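Long-range contacts in deoxyhypusine hydroxylase (Homo sapiens, PDB 4D50), which hydroxylates the deoxyhypusine side chain of translation initiation factor eIF5A with a non-haem diiron centre and molecular oxygen, completing hypusine synthesis: residues R29-F34 with L58-L63; V80-Q84 with I111-Y115; L166-L170 with A183-L187. One frame throughout, in Å; residues are numbered along the deposited sequence.

Contact 1: residues R29-F34 with L58-L63. With FE (Fe (III) ion), chain D; PER (peroxide ion), chain E.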
ATOM      1  N   ARG A  29      -6.324  -3.404 -16.106  1.00 13.22           N
ATOM      2  CA  ARG A  29      -6.791  -4.130 -14.964  1.00 12.24           C
ATOM      3  C   ARG A  29      -6.577  -3.305 -13.703  1.00 12.62           C
ATOM      4  O   ARG A  29      -7.404  -3.369 -12.802  1.00 12.17           O
ATOM      5  CB  ARG A  29      -6.081  -5.452 -14.894  1.00 12.81           C
ATOM      6  CG  ARG A  29      -6.204  -6.335 -16.184  1.00 13.24           C
ATOM      7  CD  ARG A  29      -5.346  -7.572 -16.076  1.00 14.68           C
ATOM      8  NE  ARG A  29      -5.915  -8.541 -15.172  1.00 14.92           N
ATOM      9  CZ  ARG A  29      -5.354  -9.645 -14.742  1.00 14.39           C
ATOM     10  NH1 ARG A  29      -4.143 -10.006 -15.158  1.00 17.42           N
ATOM     11  NH2 ARG A  29      -5.993 -10.458 -13.926  1.00 16.30           N
ATOM     12  N   PHE A  30      -5.540  -2.447 -13.629  1.00 13.27           N
ATOM     13  CA  PHE A  30      -5.423  -1.538 -12.452  1.00 15.51           C
ATOM     14  C   PHE A  30      -6.505  -0.534 -12.393  1.00 14.16           C
ATOM     15  O   PHE A  30      -7.085  -0.246 -11.345  1.00 13.62           O
ATOM     16  CB  PHE A  30      -4.054  -0.818 -12.415  1.00 18.48           C
ATOM     17  CG  PHE A  30      -3.024  -1.582 -11.667  1.00 21.91           C
ATOM     18  CD1 PHE A  30      -2.566  -2.783 -12.159  1.00 24.43           C
ATOM     19  CD2 PHE A  30      -2.544  -1.118 -10.453  1.00 26.39           C
ATOM     20  CE1 PHE A  30      -1.619  -3.513 -11.475  1.00 25.77           C
ATOM     21  CE2 PHE A  30      -1.632  -1.867  -9.750  1.00 28.85           C
ATOM     22  CZ  PHE A  30      -1.160  -3.062 -10.268  1.00 28.09           C
ATOM     23  N   ARG A  31      -6.836  -0.004 -13.555  1.00 16.00           N
ATOM     24  CA  ARG A  31      -7.903   0.960 -13.679  1.00 16.99           C
ATOM     25  C   ARG A  31      -9.187   0.341 -13.251  1.00 15.04           C
ATOM     26  O   ARG A  31      -9.935   0.980 -12.515  1.00 16.41           O
ATOM     27  CB  ARG A  31      -8.077   1.430 -15.132  1.00 17.94           C
ATOM     28  CG  ARG A  31      -7.126   2.507 -15.490  1.00 21.97           C
ATOM     29  CD  ARG A  31      -7.204   2.825 -16.989  1.00 25.66           C
ATOM     30  NE  ARG A  31      -5.951   3.457 -17.368  1.00 27.39           N
ATOM     31  CZ  ARG A  31      -5.603   4.691 -16.996  1.00 29.15           C
ATOM     32  NH1 ARG A  31      -6.439   5.464 -16.294  1.00 25.08           N
ATOM     33  NH2 ARG A  31      -4.417   5.167 -17.342  1.00 30.26           N
ATOM     34  N   ALA A  32      -9.444  -0.879 -13.676  1.00 13.61           N
ATOM     35  CA  ALA A  32     -10.693  -1.602 -13.238  1.00 13.09           C
ATOM     36  C   ALA A  32     -10.728  -1.772 -11.730  1.00 12.82           C
ATOM     37  O   ALA A  32     -11.739  -1.576 -11.047  1.00 12.99           O
ATOM     38  CB  ALA A  32     -10.777  -2.934 -13.930  1.00 14.65           C
ATOM     39  N   LEU A  33      -9.608  -2.245 -11.195  1.00 12.24           N
ATOM     40  CA  LEU A  33      -9.499  -2.461  -9.774  1.00 12.56           C
ATOM     41  C   LEU A  33      -9.791  -1.215  -8.951  1.00 12.14           C
ATOM     42  O   LEU A  33     -10.545  -1.272  -8.020  1.00 12.63           O
ATOM     43  CB  LEU A  33      -8.087  -2.975  -9.402  1.00 12.32           C
ATOM     44  CG  LEU A  33      -7.769  -3.050  -7.896  1.00 11.72           C
ATOM     45  CD1 LEU A  33      -8.714  -4.019  -7.151  1.00 12.47           C
ATOM     46  CD2 LEU A  33      -6.307  -3.438  -7.689  1.00 10.89           C
ATOM     47  N   PHE A  34      -9.146  -0.064  -9.241  1.00 13.21           N
ATOM     48  CA  PHE A  34      -9.394   1.118  -8.494  1.00 13.19           C
ATOM     49  C   PHE A  34     -10.785   1.692  -8.713  1.00 12.55           C
ATOM     50  O   PHE A  34     -11.365   2.265  -7.801  1.00 14.58           O
ATOM     51  CB  PHE A  34      -8.260   2.128  -8.687  1.00 13.87           C
ATOM     52  CG  PHE A  34      -7.040   1.715  -7.923  1.00 17.07           C
ATOM     53  CD1 PHE A  34      -7.011   1.796  -6.500  1.00 18.81           C
ATOM     54  CD2 PHE A  34      -5.957   1.205  -8.575  1.00 19.96           C
ATOM     55  CE1 PHE A  34      -5.928   1.350  -5.766  1.00 18.27           C
ATOM     56  CE2 PHE A  34      -4.863   0.749  -7.830  1.00 19.45           C
ATOM     57  CZ  PHE A  34      -4.869   0.827  -6.449  1.00 18.71           C
ATOM     58  N   LEU A  58       2.319  -8.182  -7.934  1.00 11.11           N
ATOM     59  CA  LEU A  58       1.956  -6.741  -7.951  1.00 11.08           C
ATOM     60  C   LEU A  58       0.428  -6.571  -7.979  1.00 10.86           C
ATOM     61  O   LEU A  58      -0.164  -5.922  -7.090  1.00  9.67           O
ATOM     62  CB  LEU A  58       2.555  -5.984  -9.127  1.00 12.41           C
ATOM     63  CG  LEU A  58       2.192  -4.507  -9.103  1.00 15.00           C
ATOM     64  CD1 LEU A  58       2.843  -3.786  -7.927  1.00 18.82           C
ATOM     65  CD2 LEU A  58       2.636  -3.778 -10.370  1.00 14.80           C
ATOM     66  N   LEU A  59      -0.219  -7.225  -8.931  1.00  9.56           N
ATOM     67  CA  LEU A  59      -1.672  -7.068  -8.995  1.00 10.70           C
ATOM     68  C   LEU A  59      -2.317  -7.631  -7.730  1.00  9.63           C
ATOM     69  O   LEU A  59      -3.131  -6.986  -7.112  1.00  9.38           O
ATOM     70  CB  LEU A  59      -2.236  -7.718 -10.264  1.00 10.92           C
ATOM     71  CG  LEU A  59      -3.746  -7.531 -10.411  1.00 11.95           C
ATOM     72  CD1 LEU A  59      -4.228  -6.106 -10.537  1.00 13.10           C
ATOM     73  CD2 LEU A  59      -4.175  -8.362 -11.664  1.00 13.49           C
ATOM     74  N   LYS A  60      -1.916  -8.833  -7.302  1.00  9.30           N
ATOM     75  CA  LYS A  60      -2.577  -9.482  -6.167  1.00  9.75           C
ATOM     76  C   LYS A  60      -2.485  -8.695  -4.852  1.00 10.25           C
ATOM     77  O   LYS A  60      -3.439  -8.615  -4.089  1.00 11.10           O
ATOM     78  CB  LYS A  60      -2.026 -10.868  -5.941  1.00 10.86           C
ATOM     79  CG  LYS A  60      -2.476 -11.913  -6.954  1.00 11.46           C
ATOM     80  CD  LYS A  60      -2.040 -13.321  -6.536  1.00 13.32           C
ATOM     81  CE  LYS A  60      -0.559 -13.514  -6.690  1.00 15.14           C
ATOM     82  NZ  LYS A  60      -0.110 -14.913  -6.527  1.00 18.34           N
ATOM     83  N   HIS A  61      -1.357  -8.088  -4.625  1.00 12.20           N
ATOM     84  CA  HIS A  61      -1.173  -7.281  -3.426  1.00 11.90           C
ATOM     85  C   HIS A  61      -1.973  -5.983  -3.498  1.00 12.32           C
ATOM     86  O   HIS A  61      -2.497  -5.527  -2.461  1.00 11.77           O
ATOM     87  CB  HIS A  61       0.310  -7.131  -3.113  1.00 12.80           C
ATOM     88  CG  HIS A  61       0.861  -5.769  -3.399  1.00 13.46           C
ATOM     89  ND1 HIS A  61       0.894  -5.226  -4.661  1.00 14.53           N
ATOM     90  CD2 HIS A  61       1.344  -4.829  -2.549  1.00 13.65           C
ATOM     91  CE1 HIS A  61       1.467  -4.020  -4.585  1.00 14.12           C
ATOM     92  NE2 HIS A  61       1.706  -3.748  -3.302  1.00 13.47           N
ATOM     93  N   GLU A  62      -2.202  -5.449  -4.699  1.00 11.19           N
ATOM     94  CA  GLU A  62      -3.086  -4.252  -4.864  1.00 11.79           C
ATOM     95  C   GLU A  62      -4.580  -4.637  -4.552  1.00 10.66           C
ATOM     96  O   GLU A  62      -5.382  -3.851  -4.005  1.00  9.12           O
ATOM     97  CB  GLU A  62      -2.954  -3.717  -6.256  1.00 14.51           C
ATOM     98  CG  GLU A  62      -2.949  -2.209  -6.417  1.00 19.21           C
ATOM     99  CD  GLU A  62      -1.633  -1.605  -5.952  1.00 23.37           C
ATOM    100  OE1 GLU A  62      -0.550  -2.054  -6.378  1.00 31.92           O
ATOM    101  OE2 GLU A  62      -1.712  -0.763  -5.046  1.00 30.32           O
ATOM    102  N   LEU A  63      -4.923  -5.843  -4.937  1.00  9.05           N
ATOM    103  CA  LEU A  63      -6.259  -6.348  -4.615  1.00  8.88           C
ATOM    104  C   LEU A  63      -6.433  -6.268  -3.148  1.00  8.72           C
ATOM    105  O   LEU A  63      -7.503  -5.881  -2.633  1.00 10.55           O
ATOM    106  CB  LEU A  63      -6.474  -7.778  -5.056  1.00  8.61           C
ATOM    107  CG  LEU A  63      -6.174  -8.141  -6.516  1.00  8.73           C
ATOM    108  CD1 LEU A  63      -6.291  -9.627  -6.677  1.00  8.85           C
ATOM    109  CD2 LEU A  63      -7.136  -7.446  -7.416  1.00  9.00           C
TER
HETATM  110 FE    FE D 302       3.295  -2.227  -2.524  1.00 16.41          FE
HETATM  111  O1  PER E 303       3.683  -4.153  -0.570  1.00 21.40           O
HETATM  112  O2  PER E 303       4.670  -3.682  -1.658  1.00 18.93           O
HETATM  113  O   HOH W   1       2.156  -1.716  -0.497  1.00 26.36           O
HETATM  114  O   HOH W   2       2.057  -0.651  -3.327  1.00 13.42           O
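The helical segments 29-34 and 58-63 run almost parallel, their axes 8° apart and 11.0 Å at closest approach, with Phe-30 level with Leu-59 and Leu-33 with Leu-63. That spacing is filled by long side chains. Leu-59 points into the gap: its CD1 lies 3.8 Å from Phe-30 CE1, and its CD2 sits over one face of the Arg-29 guanidinium, 3.5 Å from CZ, while Arg-29 is salt-bridged to Asp-54. The edge of the Phe-30 ring meets Leu-58 (CZ to CG, 3.8 Å) and Glu-62 (CE2 to OE1, 3.5 Å). Leu-33 CD1 reaches Leu-63 CD2 at 3.8 Å, and Phe-34 CZ touches Glu-62 CG at 3.6 Å. His-61 turns its CA-to-CB bond from this interface; its ND1 donates to Leu-58 O (2.7 Å), consistent with holding the ring so that NE2 binds iron at 2.3 Å. Side-by-side packing of near-parallel helices is characteristic of HEAT-like solenoids; here helix 26-39 lies beside helix 57-70 of the first HEAT-like repeat, which supplies a ligand of the peroxo-diiron site.

Contact 2: residues V80-Q84 with I111-Y115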
ATOM      1  N   VAL A  80      -8.371 -13.349   4.990  1.00 12.61           N
ATOM      2  CA  VAL A  80      -7.832 -14.396   5.855  1.00 12.66           C
ATOM      3  C   VAL A  80      -7.187 -15.504   5.013  1.00 12.54           C
ATOM      4  O   VAL A  80      -6.082 -16.016   5.334  1.00 12.23           O
ATOM      5  CB  VAL A  80      -8.926 -14.863   6.877  1.00 12.32           C
ATOM      6  CG1 VAL A  80      -8.440 -16.078   7.642  1.00 13.82           C
ATOM      7  CG2 VAL A  80      -9.237 -13.759   7.874  1.00 13.10           C
ATOM      8  N   ASP A  81      -7.906 -15.975   4.005  1.00 13.98           N
ATOM      9  CA  ASP A  81      -7.457 -17.040   3.124  1.00 14.38           C
ATOM     10  C   ASP A  81      -6.137 -16.611   2.486  1.00 14.33           C
ATOM     11  O   ASP A  81      -5.217 -17.389   2.472  1.00 16.14           O
ATOM     12  CB  ASP A  81      -8.435 -17.350   1.973  1.00 16.60           C
ATOM     13  CG  ASP A  81      -9.703 -18.072   2.408  1.00 21.10           C
ATOM     14  OD1 ASP A  81      -9.755 -18.541   3.548  1.00 23.94           O
ATOM     15  OD2 ASP A  81     -10.645 -18.190   1.578  1.00 25.01           O
ATOM     16  N   VAL A  82      -6.018 -15.368   2.033  1.00 13.16           N
ATOM     17  CA  VAL A  82      -4.714 -14.888   1.491  1.00 12.42           C
ATOM     18  C   VAL A  82      -3.599 -14.827   2.535  1.00 11.38           C
ATOM     19  O   VAL A  82      -2.497 -15.229   2.297  1.00 11.70           O
ATOM     20  CB  VAL A  82      -4.892 -13.544   0.779  1.00 12.84           C
ATOM     21  CG1 VAL A  82      -3.529 -13.000   0.372  1.00 13.37           C
ATOM     22  CG2 VAL A  82      -5.828 -13.704  -0.394  1.00 13.36           C
ATOM     23  N   LEU A  83      -3.886 -14.275   3.705  1.00 10.71           N
ATOM     24  CA  LEU A  83      -2.933 -14.222   4.764  1.00 10.58           C
ATOM     25  C   LEU A  83      -2.422 -15.604   5.117  1.00 11.85           C
ATOM     26  O   LEU A  83      -1.232 -15.774   5.322  1.00 10.97           O
ATOM     27  CB  LEU A  83      -3.527 -13.664   6.034  1.00 10.94           C
ATOM     28  CG  LEU A  83      -2.651 -13.558   7.252  1.00 11.10           C
ATOM     29  CD1 LEU A  83      -1.346 -12.845   6.956  1.00 12.04           C
ATOM     30  CD2 LEU A  83      -3.407 -12.925   8.430  1.00 12.37           C
ATOM     31  N   GLN A  84      -3.339 -16.540   5.198  1.00 12.73           N
ATOM     32  CA  GLN A  84      -2.944 -17.948   5.565  1.00 15.38           C
ATOM     33  C   GLN A  84      -2.271 -18.734   4.438  1.00 17.26           C
ATOM     34  O   GLN A  84      -1.534 -19.695   4.715  1.00 19.82           O
ATOM     35  CB  GLN A  84      -4.131 -18.717   6.139  1.00 16.87           C
ATOM     36  CG  GLN A  84      -4.754 -18.046   7.371  1.00 18.90           C
ATOM     37  CD  GLN A  84      -5.738 -18.934   8.124  1.00 22.66           C
ATOM     38  OE1 GLN A  84      -6.831 -19.206   7.653  1.00 20.99           O
ATOM     39  NE2 GLN A  84      -5.333 -19.374   9.323  1.00 27.60           N
ATOM     40  N   ILE A 111      -6.590 -13.909  14.891  1.00 14.21           N
ATOM     41  CA  ILE A 111      -5.754 -14.299  13.741  1.00 15.48           C
ATOM     42  C   ILE A 111      -4.551 -13.371  13.574  1.00 13.96           C
ATOM     43  O   ILE A 111      -3.460 -13.824  13.256  1.00 13.02           O
ATOM     44  CB  ILE A 111      -6.555 -14.455  12.438  1.00 18.19           C
ATOM     45  CG1 ILE A 111      -5.643 -15.032  11.360  1.00 19.96           C
ATOM     46  CG2 ILE A 111      -7.115 -13.160  11.887  1.00 22.07           C
ATOM     47  CD1 ILE A 111      -6.357 -16.020  10.451  1.00 23.76           C
ATOM     48  N   LEU A 112      -4.765 -12.049  13.705  1.00 12.28           N
ATOM     49  CA  LEU A 112      -3.613 -11.138  13.635  1.00 11.84           C
ATOM     50  C   LEU A 112      -2.588 -11.373  14.725  1.00 12.05           C
ATOM     51  O   LEU A 112      -1.418 -11.308  14.504  1.00 10.31           O
ATOM     52  CB  LEU A 112      -4.047  -9.680  13.581  1.00 12.18           C
ATOM     53  CG  LEU A 112      -4.875  -9.338  12.358  1.00 12.91           C
ATOM     54  CD1 LEU A 112      -5.430  -7.964  12.485  1.00 15.28           C
ATOM     55  CD2 LEU A 112      -4.155  -9.457  11.041  1.00 14.60           C
ATOM     56  N   LYS A 113      -3.031 -11.642  15.951  1.00 13.34           N
ATOM     57  CA  LYS A 113      -2.072 -12.032  16.989  1.00 14.12           C
ATOM     58  C   LYS A 113      -1.306 -13.339  16.640  1.00 13.16           C
ATOM     59  O   LYS A 113      -0.102 -13.444  16.912  1.00 12.30           O
ATOM     60  CB  LYS A 113      -2.805 -12.226  18.337  1.00 15.98           C
ATOM     61  CG  LYS A 113      -3.201 -10.889  18.932  1.00 16.45           C
ATOM     62  CD  LYS A 113      -4.158 -11.114  20.120  1.00 18.54           C
ATOM     63  CE  LYS A 113      -4.017  -9.946  21.079  1.00 20.21           C
ATOM     64  NZ  LYS A 113      -5.149  -9.724  22.023  1.00 19.86           N
ATOM     65  N   GLN A 114      -2.016 -14.318  16.089  1.00 13.77           N
ATOM     66  CA  GLN A 114      -1.428 -15.604  15.683  1.00 14.14           C
ATOM     67  C   GLN A 114      -0.282 -15.339  14.658  1.00 12.81           C
ATOM     68  O   GLN A 114       0.816 -15.806  14.804  1.00 16.50           O
ATOM     69  CB  GLN A 114      -2.524 -16.477  15.050  1.00 16.06           C
ATOM     70  CG  GLN A 114      -2.125 -17.831  14.467  1.00 16.61           C
ATOM     71  CD  GLN A 114      -3.296 -18.596  13.834  1.00 18.83           C
ATOM     72  OE1 GLN A 114      -4.356 -18.031  13.526  1.00 19.38           O
ATOM     73  NE2 GLN A 114      -3.102 -19.908  13.641  1.00 21.28           N
ATOM     74  N   TYR A 115      -0.591 -14.527  13.661  1.00 14.56           N
ATOM     75  CA  TYR A 115       0.307 -14.325  12.536  1.00 12.91           C
ATOM     76  C   TYR A 115       1.359 -13.302  12.851  1.00 12.61           C
ATOM     77  O   TYR A 115       2.243 -13.081  12.038  1.00 11.19           O
ATOM     78  CB  TYR A 115      -0.428 -14.084  11.215  1.00 12.97           C
ATOM     79  CG  TYR A 115      -0.914 -15.353  10.604  1.00 13.03           C
ATOM     80  CD1 TYR A 115      -2.116 -15.918  11.020  1.00 13.78           C
ATOM     81  CD2 TYR A 115      -0.234 -15.975   9.604  1.00 13.37           C
ATOM     82  CE1 TYR A 115      -2.552 -17.121  10.504  1.00 14.38           C
ATOM     83  CE2 TYR A 115      -0.667 -17.163   9.063  1.00 14.32           C
ATOM     84  CZ  TYR A 115      -1.814 -17.729   9.525  1.00 14.20           C
ATOM     85  OH  TYR A 115      -2.220 -18.958   9.005  1.00 17.37           O
TER
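Apolar packing makes up most of this contact. Val-80 CG1 meets Ile-111 CD1 at 3.5 Å, and Leu-83, directed at the other helix, brings CD2 to 4.2 Å from Ile-111 CG1 and to 4.4 Å from Leu-112 CD2. An aromatic component follows one turn along: Leu-83 CG stands 4.3 Å from the centroid of the Tyr-115 ring and 17° off its normal, a CH-pi contact over the ring face. The polar component lies at the partly exposed margin, where Gln-84 NE2 donates a hydrogen bond of 3.2 Å to Tyr-115 OH; the Gln-84 side chain thereby spans the gap, with NE2 also 3.7 Å from Ile-111 CD1. The two segments are nearly parallel, 11° apart with axes 11.8 Å at closest approach, so equivalent turns face each other. Helices 76-84 and 109-115 thus pack side by side as corresponding helices of the first and second HEAT-like repeats. Helix 90-103 touches Leu-83 and Tyr-115, while helix 121-140 packs on Leu-83, Leu-112 and Tyr-115.

Contact 3: residues L166-L170 with A183-L187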
ATOM      1  N   LEU A 166      10.250  14.295  15.404  1.00 13.72           N
ATOM      2  CA  LEU A 166       9.665  13.178  14.603  1.00 11.82           C
ATOM      3  C   LEU A 166      10.740  12.356  13.863  1.00 10.66           C
ATOM      4  O   LEU A 166      10.686  11.097  13.797  1.00 10.40           O
ATOM      5  CB  LEU A 166       8.637  13.722  13.603  1.00 10.73           C
ATOM      6  CG  LEU A 166       7.358  14.301  14.212  1.00 10.94           C
ATOM      7  CD1 LEU A 166       6.550  15.043  13.210  1.00 10.72           C
ATOM      8  CD2 LEU A 166       6.537  13.212  14.875  1.00 10.37           C
ATOM      9  N   ARG A 167      11.723  13.058  13.315  1.00 11.60           N
ATOM     10  CA  ARG A 167      12.812  12.404  12.579  1.00 12.21           C
ATOM     11  C   ARG A 167      13.567  11.510  13.535  1.00 13.56           C
ATOM     12  O   ARG A 167      13.902  10.397  13.248  1.00 11.32           O
ATOM     13  CB  ARG A 167      13.725  13.441  11.954  1.00 12.90           C
ATOM     14  CG  ARG A 167      14.986  12.867  11.339  1.00 14.87           C
ATOM     15  CD  ARG A 167      15.930  14.021  10.991  1.00 16.25           C
ATOM     16  NE  ARG A 167      17.215  13.439  10.638  1.00 19.16           N
ATOM     17  CZ  ARG A 167      18.096  12.933  11.521  1.00 23.65           C
ATOM     18  NH1 ARG A 167      17.870  12.915  12.850  1.00 23.94           N
ATOM     19  NH2 ARG A 167      19.216  12.394  11.058  1.00 26.36           N
ATOM     20  N   GLU A 168      13.804  12.008  14.738  1.00 15.76           N
ATOM     21  CA  GLU A 168      14.517  11.148  15.676  1.00 16.43           C
ATOM     22  C   GLU A 168      13.801   9.875  15.982  1.00 17.12           C
ATOM     23  O   GLU A 168      14.414   8.790  16.045  1.00 16.60           O
ATOM     24  CB  GLU A 168      14.816  11.908  16.981  1.00 20.95           C
ATOM     25  CG  GLU A 168      15.856  12.988  16.822  1.00 26.59           C
ATOM     26  CD  GLU A 168      16.242  13.597  18.175  1.00 36.38           C
ATOM     27  OE1 GLU A 168      15.663  13.164  19.218  1.00 40.83           O
ATOM     28  OE2 GLU A 168      17.072  14.556  18.194  1.00 46.56           O
ATOM     29  N   ALA A 169      12.495   9.994  16.171  1.00 16.74           N
ATOM     30  CA  ALA A 169      11.650   8.852  16.487  1.00 14.06           C
ATOM     31  C   ALA A 169      11.632   7.855  15.342  1.00 12.52           C
ATOM     32  O   ALA A 169      11.828   6.671  15.529  1.00 10.60           O
ATOM     33  CB  ALA A 169      10.247   9.307  16.799  1.00 13.92           C
ATOM     34  N   LEU A 170      11.459   8.377  14.141  1.00 11.03           N
ATOM     35  CA  LEU A 170      11.440   7.537  12.904  1.00 10.76           C
ATOM     36  C   LEU A 170      12.668   6.634  12.715  1.00 10.97           C
ATOM     37  O   LEU A 170      12.527   5.464  12.327  1.00 10.41           O
ATOM     38  CB  LEU A 170      11.287   8.478  11.659  1.00  9.86           C
ATOM     39  CG  LEU A 170      11.317   7.833  10.284  1.00  9.98           C
ATOM     40  CD1 LEU A 170       9.975   7.186  10.038  1.00  9.24           C
ATOM     41  CD2 LEU A 170      11.742   8.750   9.129  1.00  9.30           C
ATOM     42  N   ALA A 183       5.380   8.209  13.734  1.00  6.69           N
ATOM     43  CA  ALA A 183       6.245   9.368  13.506  1.00  6.25           C
ATOM     44  C   ALA A 183       6.350   9.542  11.979  1.00  6.52           C
ATOM     45  O   ALA A 183       6.320  10.649  11.499  1.00  6.43           O
ATOM     46  CB  ALA A 183       7.601   9.092  14.081  1.00  6.48           C
ATOM     47  N   MET A 184       6.294   8.452  11.271  1.00  7.65           N
ATOM     48  CA  MET A 184       6.373   8.429   9.792  1.00  6.68           C
ATOM     49  C   MET A 184       5.111   9.137   9.219  1.00  6.70           C
ATOM     50  O   MET A 184       5.217  10.015   8.357  1.00  5.98           O
ATOM     51  CB  MET A 184       6.446   7.001   9.224  1.00  8.12           C
ATOM     52  CG  MET A 184       6.859   6.944   7.764  1.00  8.16           C
ATOM     53  SD  MET A 184       6.565   5.238   7.148  1.00  9.06           S
ATOM     54  CE  MET A 184       7.724   4.290   8.064  1.00  7.70           C
ATOM     55  N   PHE A 185       3.920   8.788   9.709  1.00  7.36           N
ATOM     56  CA  PHE A 185       2.709   9.428   9.238  1.00  7.60           C
ATOM     57  C   PHE A 185       2.618  10.837   9.688  1.00  6.69           C
ATOM     58  O   PHE A 185       2.124  11.689   8.916  1.00  5.82           O
ATOM     59  CB  PHE A 185       1.449   8.604   9.571  1.00  8.50           C
ATOM     60  CG  PHE A 185       1.423   7.345   8.813  1.00 10.17           C
ATOM     61  CD1 PHE A 185       1.245   7.367   7.433  1.00 11.22           C
ATOM     62  CD2 PHE A 185       1.663   6.140   9.449  1.00 12.14           C
ATOM     63  CE1 PHE A 185       1.319   6.206   6.689  1.00 12.73           C
ATOM     64  CE2 PHE A 185       1.809   4.997   8.666  1.00 13.96           C
ATOM     65  CZ  PHE A 185       1.688   5.075   7.308  1.00 12.39           C
ATOM     66  N   ALA A 186       3.119  11.166  10.898  1.00  7.93           N
ATOM     67  CA  ALA A 186       3.187  12.591  11.300  1.00  7.71           C
ATOM     68  C   ALA A 186       4.111  13.432  10.426  1.00  7.64           C
ATOM     69  O   ALA A 186       3.799  14.571  10.133  1.00  7.85           O
ATOM     70  CB  ALA A 186       3.627  12.724  12.748  1.00  7.53           C
ATOM     71  N   LEU A 187       5.143  12.830   9.926  1.00  9.08           N
ATOM     72  CA  LEU A 187       6.138  13.518   9.016  1.00  9.24           C
ATOM     73  C   LEU A 187       5.469  13.828   7.713  1.00  9.37           C
ATOM     74  O   LEU A 187       5.576  14.908   7.224  1.00  9.68           O
ATOM     75  CB  LEU A 187       7.385  12.695   8.862  1.00  9.70           C
ATOM     76  CG  LEU A 187       8.373  12.828  10.020  1.00  9.47           C
ATOM     77  CD1 LEU A 187       9.352  11.673  10.034  1.00  9.51           C
ATOM     78  CD2 LEU A 187       9.059  14.149  10.003  1.00 10.33           C
TER
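Leu-166 opens the contact where the backbones are closest, its CA 5.2 Å from that of Ala-183. Its side chain lies across the second helix, CD2 at 3.6 Å from Ala-186 CB and CB at 3.6 Å from Leu-187 CD2, while its carbonyl O rests 3.7 Å from Ala-183 CB. Arg-167 points away and contributes little here; its guanidinium is salt-bridged to Glu-201. Ala-169 places its CB 3.8 Å from Ala-183 CB, a meeting of two small side chains that suits the close backbones. Leu-170 then extends over the other segment, CD1 reaching Met-184 CB at 3.6 Å and CD2 reaching Leu-187 CD1 at 3.9 Å. The result is an almost entirely apolar interface between segments whose axes cross at -143° and approach to 8.9 Å. Helices 163-171 and 177-190 follow each other in the chain and pack in a broadly antiparallel sense. Helix 193-201 covers Leu-187 and Met-184, and helix 208-221 meets Met-184 and Phe-185.

In the fold
The three contacts follow one another along an all-helical chain. Contacts 1 and 2 both join near-parallel helices, those of contact 2 belonging to the first and second HEAT-like repeats; contact 3 pairs consecutive helices in the other half of the molecule, on the opposite side of the chain's centre from contact 1. Helix 57-70 of contact 1 leads directly into helix 76-84 of contact 2, yet the centres of these contacts lie 21 Å apart; contact 3 is centred 29 Å from contact 1 and 28 Å from contact 2. Only contact 1 supplies an iron ligand, His-61, which shares its metal with His-245 and Glu-246. The others pack farther out: the side chains of Leu-83 and Met-184 lie about 12 Å and 11 Å, respectively, from a bound iron.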